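Local coordinates for protein S-adenosylmethionine:tRNA ribosyltransferase-isomerase (Thermus thermophilus, PDB 1WDI) that probably transfers and isomerises the ribose moiety of S-adenosylmethionine onto the 7-aminomethyl group of 7-deazaguanine in tRNA, giving epoxyqueuosine, at residues V57-E62 / R251-V256; T259-L264 / Y289-V294. All coordinates share one frame; numbering follows the deposited sequence.

Contact 1 of 2, residues V57-E62 / R251-V256; sequences VLVFNE and RRVVAV
V256 wedges its two methyls into the hollow formed by L58 and the ring of F60 on the neighbouring strand. CG2 stands over one face of the ring, 3.9 Å from the F60 centroid and 18° off the normal, a CH-pi contact, while also reaching CD1 of L58 at 3.7 Å. With CG1 of V256 anti to the backbone N (chi1 176°), CG2 is left beside that N and over the ring, while CG1 rests on F60 CD2. An alanine in place of F60 would probably open a gap beneath both V256 methyls and leave F206, which stacks on the ring, and F189, which meets it edge-to-face, without their aromatic partner. Farther back on this face L58 CD1 presses on V254 CG1 at only 3.4 Å, tighter than usual carbon contact. The other face, bearing V57, V59, V253 and A255, fits less closely: V59 CG2 and V253 CG1 are 4.1 Å apart.

The register is that of neighbouring parallel strands in the large mixed sheet: V57 pairs with V253, L58 with V254, V59 with A255. V57 N bonds R252 O and V59 N bonds V254 O; V254 N donates to V57 O (2.6 Å). V256 N donates to V59 O (2.9 Å). Waters bridge V256 O to N61 N and ND2.

R251 lays NH1 beside V57 CG2, but its guanidinium is salt-bridged to E249 and E203. Strand 57-73, which 57-62 begins, also pairs with parallel strand 203-211, and 253-256 with 296-300. Helix 237-248 meets V57 and V253 through A246 and V243, while helix 258-266 brings V260 onto V59 and A255.

Contact 2 of 2, residues T259-L264 / Y289-V294; sequences TVVRAL and YTFKVV
L264 and V261, one helical turn apart, face the loop residues V293, V294 and F291 within an elaborated beta-alpha-beta connection: helix 258-266 follows strand 253-256, and the loop leads into its parallel neighbour 296-300, with the small hairpin 268-269/273-274 and strand 277-281 inserted between. The side chains that meet across the two segments do so through carbon atoms.

The L264 side chain can be followed outward. CB lies 4.0 Å from V293 CG1. CG, anti to the carbonyl carbon (chi1 -67°), then carries CD1 on an extended path (chi2 177°) that keeps it within reach of the same valine, whose side chain it crosses at about a right angle: L264 CD1 is 4.1 Å from V293 CG1. The same tip is 4.4 Å from V294 CG2, and outside the two segments L264 also touches V253 of the sheet.

V294 supplies the bump that enters the groove between L264 and V261. Its CG2 approaches V261 CA at 4.0 Å and also meets both V261 methyls, the two valine side chains again crossing steeply. V261 CG1 reaches past V294 to the F291 ring, arriving near the ring plane, 3.8 Å from CE2 of F291. One face of that ring is covered from within the loop, where Y289 CD2 sits 3.6 Å above the plane over its centre; F315 of helix 307-316 adds an edge-to-face contact.

Polar anchoring comes from E265, next along the helix, whose OE1 accepts from K292 N and whose OE2 accepts from the N atoms of V293 and V294. Close by, V293 CG2 packs 3.8 Å from the backbone O of L264.

After strands 28-32 and 40-44 and helix 48-51, the chain enters 57-62, the start of strand 57-73. Contact 1 closes only after 188 intervening residues, when 251-256 returns and its strand pairs beside it; that long excursion includes the separate three-stranded antiparallel sheet. Contact 2 opens almost at once in helix 258-266 and closes a much shorter loop of 24 residues, so the two follow in series, neither nesting nor crossing. The centres of contact 1 and contact 2 are about 10 Å apart. V260 CG2 lies 3.3 Å from F60 C, setting the helix against the sheet, and V253 CB lies 3.5 Å from V293 O. Together they join sheet, helix and the loop entering strand 296-300.

Contact 1 of 2, residues V57-E62 / R251-V256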
ATOM      1  N   VAL A  57     -10.856  12.523  -9.359  1.00 19.95           N
ATOM      2  CA  VAL A  57      -9.866  11.560  -9.808  1.00 21.26           C
ATOM      3  C   VAL A  57      -9.514  10.682  -8.615  1.00 21.37           C
ATOM      4  O   VAL A  57      -8.901  11.142  -7.646  1.00 20.70           O
ATOM      5  CB  VAL A  57      -8.585  12.241 -10.322  1.00 21.46           C
ATOM      6  CG1 VAL A  57      -7.584  11.180 -10.766  1.00 22.00           C
ATOM      7  CG2 VAL A  57      -8.919  13.167 -11.477  1.00 19.72           C
ATOM      8  N   LEU A  58      -9.919   9.421  -8.693  1.00 20.12           N
ATOM      9  CA  LEU A  58      -9.667   8.454  -7.635  1.00 21.13           C
ATOM     10  C   LEU A  58      -8.391   7.691  -7.998  1.00 20.72           C
ATOM     11  O   LEU A  58      -8.329   7.015  -9.027  1.00 18.90           O
ATOM     12  CB  LEU A  58     -10.865   7.508  -7.537  1.00 21.70           C
ATOM     13  CG  LEU A  58     -11.234   6.807  -6.228  1.00 25.81           C
ATOM     14  CD1 LEU A  58     -11.284   7.802  -5.080  1.00 24.79           C
ATOM     15  CD2 LEU A  58     -12.593   6.136  -6.403  1.00 25.01           C
ATOM     16  N   VAL A  59      -7.373   7.816  -7.155  1.00 19.65           N
ATOM     17  CA  VAL A  59      -6.091   7.160  -7.393  1.00 19.28           C
ATOM     18  C   VAL A  59      -5.854   6.020  -6.398  1.00 19.70           C
ATOM     19  O   VAL A  59      -5.888   6.227  -5.179  1.00 20.21           O
ATOM     20  CB  VAL A  59      -4.921   8.183  -7.295  1.00 16.73           C
ATOM     21  CG1 VAL A  59      -3.602   7.522  -7.664  1.00 16.75           C
ATOM     22  CG2 VAL A  59      -5.184   9.358  -8.221  1.00 17.73           C
ATOM     23  N   PHE A  60      -5.617   4.824  -6.939  1.00 19.03           N
ATOM     24  CA  PHE A  60      -5.368   3.618  -6.154  1.00 20.40           C
ATOM     25  C   PHE A  60      -3.940   3.152  -6.370  1.00 21.72           C
ATOM     26  O   PHE A  60      -3.224   3.654  -7.236  1.00 22.79           O
ATOM     27  CB  PHE A  60      -6.239   2.438  -6.612  1.00 19.35           C
ATOM     28  CG  PHE A  60      -7.713   2.712  -6.629  1.00 19.48           C
ATOM     29  CD1 PHE A  60      -8.283   3.483  -7.638  1.00 18.70           C
ATOM     30  CD2 PHE A  60      -8.540   2.143  -5.670  1.00 18.41           C
ATOM     31  CE1 PHE A  60      -9.665   3.678  -7.690  1.00 19.64           C
ATOM     32  CE2 PHE A  60      -9.929   2.337  -5.714  1.00 19.89           C
ATOM     33  CZ  PHE A  60     -10.485   3.102  -6.726  1.00 17.26           C
ATOM     34  N   ASN A  61      -3.545   2.154  -5.594  1.00 22.44           N
ATOM     35  CA  ASN A  61      -2.230   1.572  -5.761  1.00 26.58           C
ATOM     36  C   ASN A  61      -2.444   0.090  -6.050  1.00 27.67           C
ATOM     37  O   ASN A  61      -3.284  -0.560  -5.430  1.00 26.48           O
ATOM     38  CB  ASN A  61      -1.382   1.756  -4.497  1.00 28.27           C
ATOM     39  CG  ASN A  61      -1.446   0.565  -3.565  1.00 31.31           C
ATOM     40  OD1 ASN A  61      -0.875  -0.491  -3.846  1.00 32.37           O
ATOM     41  ND2 ASN A  61      -2.147   0.726  -2.444  1.00 32.72           N
ATOM     42  N   GLU A  62      -1.720  -0.433  -7.027  1.00 30.66           N
ATOM     43  CA  GLU A  62      -1.806  -1.850  -7.342  1.00 33.57           C
ATOM     44  C   GLU A  62      -0.385  -2.365  -7.216  1.00 33.95           C
ATOM     45  O   GLU A  62       0.510  -1.909  -7.923  1.00 32.06           O
ATOM     46  CB  GLU A  62      -2.344  -2.088  -8.758  1.00 35.00           C
ATOM     47  CG  GLU A  62      -1.690  -1.265  -9.853  1.00 41.14           C
ATOM     48  CD  GLU A  62      -2.149  -1.682 -11.241  1.00 43.35           C
ATOM     49  OE1 GLU A  62      -3.359  -1.943 -11.422  1.00 46.38           O
ATOM     50  OE2 GLU A  62      -1.302  -1.742 -12.154  1.00 45.60           O
ATOM     51  N   ARG A 251     -10.099  20.127 -10.317  1.00 25.99           N
ATOM     52  CA  ARG A 251     -10.817  18.901  -9.972  1.00 25.18           C
ATOM     53  C   ARG A 251     -10.095  18.159  -8.835  1.00 24.32           C
ATOM     54  O   ARG A 251      -8.875  18.217  -8.722  1.00 22.56           O
ATOM     55  CB  ARG A 251     -10.963  18.011 -11.212  1.00 25.40           C
ATOM     56  CG  ARG A 251     -11.886  18.625 -12.279  1.00 23.22           C
ATOM     57  CD  ARG A 251     -12.170  17.677 -13.453  1.00 25.62           C
ATOM     58  NE  ARG A 251     -11.042  17.511 -14.370  1.00 21.91           N
ATOM     59  CZ  ARG A 251     -10.329  16.395 -14.503  1.00 24.25           C
ATOM     60  NH1 ARG A 251     -10.610  15.321 -13.776  1.00 22.73           N
ATOM     61  NH2 ARG A 251      -9.335  16.345 -15.381  1.00 27.04           N
ATOM     62  N   ARG A 252     -10.854  17.466  -7.995  1.00 23.39           N
ATOM     63  CA  ARG A 252     -10.275  16.764  -6.850  1.00 22.36           C
ATOM     64  C   ARG A 252      -9.508  15.483  -7.134  1.00 22.77           C
ATOM     65  O   ARG A 252      -9.936  14.646  -7.930  1.00 20.70           O
ATOM     66  CB  ARG A 252     -11.361  16.440  -5.822  1.00 20.55           C
ATOM     67  CG  ARG A 252     -12.141  17.648  -5.339  1.00 22.84           C
ATOM     68  CD  ARG A 252     -13.053  17.275  -4.187  1.00 25.26           C
ATOM     69  NE  ARG A 252     -14.075  16.298  -4.569  1.00 27.59           N
ATOM     70  CZ  ARG A 252     -15.069  15.917  -3.771  1.00 27.08           C
ATOM     71  NH1 ARG A 252     -15.165  16.431  -2.551  1.00 25.57           N
ATOM     72  NH2 ARG A 252     -15.972  15.034  -4.191  1.00 23.36           N
ATOM     73  N   VAL A 253      -8.364  15.346  -6.468  1.00 20.12           N
ATOM     74  CA  VAL A 253      -7.550  14.148  -6.572  1.00 18.48           C
ATOM     75  C   VAL A 253      -7.819  13.445  -5.243  1.00 20.01           C
ATOM     76  O   VAL A 253      -7.473  13.958  -4.175  1.00 19.79           O
ATOM     77  CB  VAL A 253      -6.050  14.487  -6.713  1.00 20.57           C
ATOM     78  CG1 VAL A 253      -5.222  13.209  -6.703  1.00 15.08           C
ATOM     79  CG2 VAL A 253      -5.817  15.242  -8.012  1.00 18.61           C
ATOM     80  N   VAL A 254      -8.472  12.289  -5.319  1.00 18.43           N
ATOM     81  CA  VAL A 254      -8.842  11.517  -4.139  1.00 16.46           C
ATOM     82  C   VAL A 254      -7.954  10.293  -3.988  1.00 16.69           C
ATOM     83  O   VAL A 254      -7.956   9.398  -4.833  1.00 16.61           O
ATOM     84  CB  VAL A 254     -10.324  11.068  -4.231  1.00 16.80           C
ATOM     85  CG1 VAL A 254     -10.763  10.421  -2.923  1.00 15.85           C
ATOM     86  CG2 VAL A 254     -11.209  12.276  -4.559  1.00 15.89           C
ATOM     87  N   ALA A 255      -7.196  10.255  -2.900  1.00 17.19           N
ATOM     88  CA  ALA A 255      -6.289   9.147  -2.659  1.00 16.69           C
ATOM     89  C   ALA A 255      -6.977   7.989  -1.968  1.00 18.08           C
ATOM     90  O   ALA A 255      -7.734   8.176  -1.014  1.00 17.97           O
ATOM     91  CB  ALA A 255      -5.098   9.620  -1.810  1.00 18.18           C
ATOM     92  N   VAL A 256      -6.721   6.785  -2.461  1.00 19.77           N
ATOM     93  CA  VAL A 256      -7.277   5.595  -1.849  1.00 19.54           C
ATOM     94  C   VAL A 256      -6.104   4.932  -1.153  1.00 20.50           C
ATOM     95  O   VAL A 256      -5.328   4.206  -1.778  1.00 21.84           O
ATOM     96  CB  VAL A 256      -7.869   4.627  -2.887  1.00 20.03           C
ATOM     97  CG1 VAL A 256      -8.345   3.360  -2.192  1.00 19.14           C
ATOM     98  CG2 VAL A 256      -9.019   5.296  -3.623  1.00 20.18           C
TER
HETATM   99  O   HOH W   1      -5.254   1.816  -3.282  1.00 17.09           O
HETATM  100  O   HOH W   2      -2.859   3.496  -1.283  1.00 19.68           O

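Contact 2 of 2, residues T259-L264 / Y289-V294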
ATOM      1  N   THR A 259      -0.576   4.757   0.951  1.00 21.98           N
ATOM      2  CA  THR A 259       0.513   4.397   0.058  1.00 22.13           C
ATOM      3  C   THR A 259       0.416   5.330  -1.138  1.00 22.19           C
ATOM      4  O   THR A 259       1.419   5.871  -1.601  1.00 19.98           O
ATOM      5  CB  THR A 259       0.389   2.936  -0.385  1.00 23.38           C
ATOM      6  OG1 THR A 259       0.425   2.101   0.777  1.00 24.75           O
ATOM      7  CG2 THR A 259       1.541   2.550  -1.311  1.00 25.60           C
ATOM      8  N   VAL A 260      -0.807   5.531  -1.622  1.00 21.11           N
ATOM      9  CA  VAL A 260      -1.043   6.438  -2.738  1.00 19.21           C
ATOM     10  C   VAL A 260      -0.664   7.855  -2.307  1.00 19.15           C
ATOM     11  O   VAL A 260      -0.044   8.601  -3.062  1.00 20.17           O
ATOM     12  CB  VAL A 260      -2.524   6.432  -3.162  1.00 19.52           C
ATOM     13  CG1 VAL A 260      -2.850   7.711  -3.911  1.00 15.86           C
ATOM     14  CG2 VAL A 260      -2.817   5.206  -4.036  1.00 17.39           C
ATOM     15  N   VAL A 261      -1.053   8.235  -1.095  1.00 18.44           N
ATOM     16  CA  VAL A 261      -0.717   9.570  -0.603  1.00 17.05           C
ATOM     17  C   VAL A 261       0.804   9.790  -0.640  1.00 18.73           C
ATOM     18  O   VAL A 261       1.289  10.769  -1.205  1.00 17.22           O
ATOM     19  CB  VAL A 261      -1.190   9.773   0.853  1.00 17.88           C
ATOM     20  CG1 VAL A 261      -0.660  11.100   1.388  1.00 13.13           C
ATOM     21  CG2 VAL A 261      -2.722   9.735   0.925  1.00 16.19           C
ATOM     22  N   ARG A 262       1.548   8.865  -0.042  1.00 19.15           N
ATOM     23  CA  ARG A 262       3.007   8.980   0.019  1.00 22.99           C
ATOM     24  C   ARG A 262       3.657   9.027  -1.362  1.00 22.46           C
ATOM     25  O   ARG A 262       4.595   9.788  -1.585  1.00 22.83           O
ATOM     26  CB  ARG A 262       3.587   7.812   0.827  1.00 23.99           C
ATOM     27  CG  ARG A 262       3.143   7.781   2.288  1.00 27.80           C
ATOM     28  CD  ARG A 262       3.553   6.476   2.960  1.00 31.34           C
ATOM     29  NE  ARG A 262       4.994   6.264   2.896  1.00 39.95           N
ATOM     30  CZ  ARG A 262       5.617   5.185   3.357  1.00 42.22           C
ATOM     31  NH1 ARG A 262       4.924   4.206   3.923  1.00 45.02           N
ATOM     32  NH2 ARG A 262       6.936   5.084   3.251  1.00 44.07           N
ATOM     33  N   ALA A 263       3.160   8.215  -2.289  1.00 21.48           N
ATOM     34  CA  ALA A 263       3.723   8.195  -3.630  1.00 20.10           C
ATOM     35  C   ALA A 263       3.450   9.506  -4.364  1.00 20.33           C
ATOM     36  O   ALA A 263       4.374  10.115  -4.904  1.00 20.51           O
ATOM     37  CB  ALA A 263       3.170   7.012  -4.421  1.00 19.10           C
ATOM     38  N   LEU A 264       2.193   9.953  -4.375  1.00 18.67           N
ATOM     39  CA  LEU A 264       1.844  11.202  -5.058  1.00 17.15           C
ATOM     40  C   LEU A 264       2.579  12.419  -4.486  1.00 18.56           C
ATOM     41  O   LEU A 264       3.134  13.226  -5.235  1.00 18.66           O
ATOM     42  CB  LEU A 264       0.331  11.450  -5.003  1.00 15.61           C
ATOM     43  CG  LEU A 264      -0.566  10.480  -5.787  1.00 16.58           C
ATOM     44  CD1 LEU A 264      -2.044  10.833  -5.560  1.00 15.45           C
ATOM     45  CD2 LEU A 264      -0.225  10.567  -7.279  1.00 17.13           C
ATOM     46  N   TYR A 289       2.199  19.525   7.829  1.00 24.88           N
ATOM     47  CA  TYR A 289       2.529  19.151   6.465  1.00 25.75           C
ATOM     48  C   TYR A 289       1.468  19.681   5.514  1.00 27.01           C
ATOM     49  O   TYR A 289       0.269  19.526   5.762  1.00 25.98           O
ATOM     50  CB  TYR A 289       2.627  17.627   6.326  1.00 26.33           C
ATOM     51  CG  TYR A 289       3.108  17.189   4.955  1.00 27.83           C
ATOM     52  CD1 TYR A 289       4.468  17.211   4.629  1.00 27.67           C
ATOM     53  CD2 TYR A 289       2.202  16.821   3.964  1.00 27.23           C
ATOM     54  CE1 TYR A 289       4.907  16.881   3.345  1.00 30.43           C
ATOM     55  CE2 TYR A 289       2.627  16.493   2.682  1.00 28.96           C
ATOM     56  CZ  TYR A 289       3.979  16.528   2.377  1.00 30.76           C
ATOM     57  OH  TYR A 289       4.392  16.228   1.099  1.00 36.45           O
ATOM     58  N   THR A 290       1.907  20.321   4.433  1.00 25.70           N
ATOM     59  CA  THR A 290       0.982  20.854   3.447  1.00 26.39           C
ATOM     60  C   THR A 290       0.942  19.903   2.255  1.00 24.69           C
ATOM     61  O   THR A 290       1.963  19.655   1.610  1.00 23.74           O
ATOM     62  CB  THR A 290       1.413  22.254   2.966  1.00 29.09           C
ATOM     63  OG1 THR A 290       1.414  23.160   4.077  1.00 30.79           O
ATOM     64  CG2 THR A 290       0.447  22.774   1.899  1.00 28.47           C
ATOM     65  N   PHE A 291      -0.234  19.353   1.977  1.00 22.26           N
ATOM     66  CA  PHE A 291      -0.376  18.433   0.859  1.00 20.99           C
ATOM     67  C   PHE A 291      -0.445  19.215  -0.441  1.00 21.20           C
ATOM     68  O   PHE A 291      -1.192  20.181  -0.554  1.00 23.82           O
ATOM     69  CB  PHE A 291      -1.620  17.554   1.051  1.00 18.14           C
ATOM     70  CG  PHE A 291      -1.509  16.632   2.228  1.00 17.33           C
ATOM     71  CD1 PHE A 291      -1.635  17.125   3.532  1.00 16.68           C
ATOM     72  CD2 PHE A 291      -1.161  15.296   2.047  1.00 15.47           C
ATOM     73  CE1 PHE A 291      -1.406  16.302   4.629  1.00 16.45           C
ATOM     74  CE2 PHE A 291      -0.929  14.462   3.138  1.00 15.73           C
ATOM     75  CZ  PHE A 291      -1.049  14.969   4.437  1.00 17.32           C
ATOM     76  N   LYS A 292       0.361  18.795  -1.410  1.00 20.94           N
ATOM     77  CA  LYS A 292       0.431  19.454  -2.706  1.00 21.05           C
ATOM     78  C   LYS A 292      -0.393  18.757  -3.790  1.00 19.72           C
ATOM     79  O   LYS A 292      -0.666  19.340  -4.840  1.00 20.07           O
ATOM     80  CB  LYS A 292       1.898  19.534  -3.155  1.00 24.38           C
ATOM     81  CG  LYS A 292       2.770  20.446  -2.289  1.00 29.29           C
ATOM     82  CD  LYS A 292       2.323  21.892  -2.444  1.00 35.75           C
ATOM     83  CE  LYS A 292       3.172  22.851  -1.634  1.00 41.51           C
ATOM     84  NZ  LYS A 292       2.720  24.256  -1.857  1.00 43.26           N
ATOM     85  N   VAL A 293      -0.793  17.520  -3.538  1.00 18.29           N
ATOM     86  CA  VAL A 293      -1.562  16.768  -4.527  1.00 17.84           C
ATOM     87  C   VAL A 293      -2.898  16.226  -4.024  1.00 19.09           C
ATOM     88  O   VAL A 293      -3.929  16.422  -4.659  1.00 20.39           O
ATOM     89  CB  VAL A 293      -0.741  15.571  -5.057  1.00 18.72           C
ATOM     90  CG1 VAL A 293      -1.512  14.853  -6.177  1.00 16.07           C
ATOM     91  CG2 VAL A 293       0.623  16.061  -5.548  1.00 19.96           C
ATOM     92  N   VAL A 294      -2.869  15.539  -2.886  1.00 18.38           N
ATOM     93  CA  VAL A 294      -4.068  14.930  -2.322  1.00 19.64           C
ATOM     94  C   VAL A 294      -5.100  15.924  -1.793  1.00 19.18           C
ATOM     95  O   VAL A 294      -4.796  16.729  -0.908  1.00 18.30           O
ATOM     96  CB  VAL A 294      -3.682  13.950  -1.189  1.00 18.49           C
ATOM     97  CG1 VAL A 294      -4.929  13.253  -0.639  1.00 16.92           C
ATOM     98  CG2 VAL A 294      -2.670  12.932  -1.718  1.00 17.57           C
TER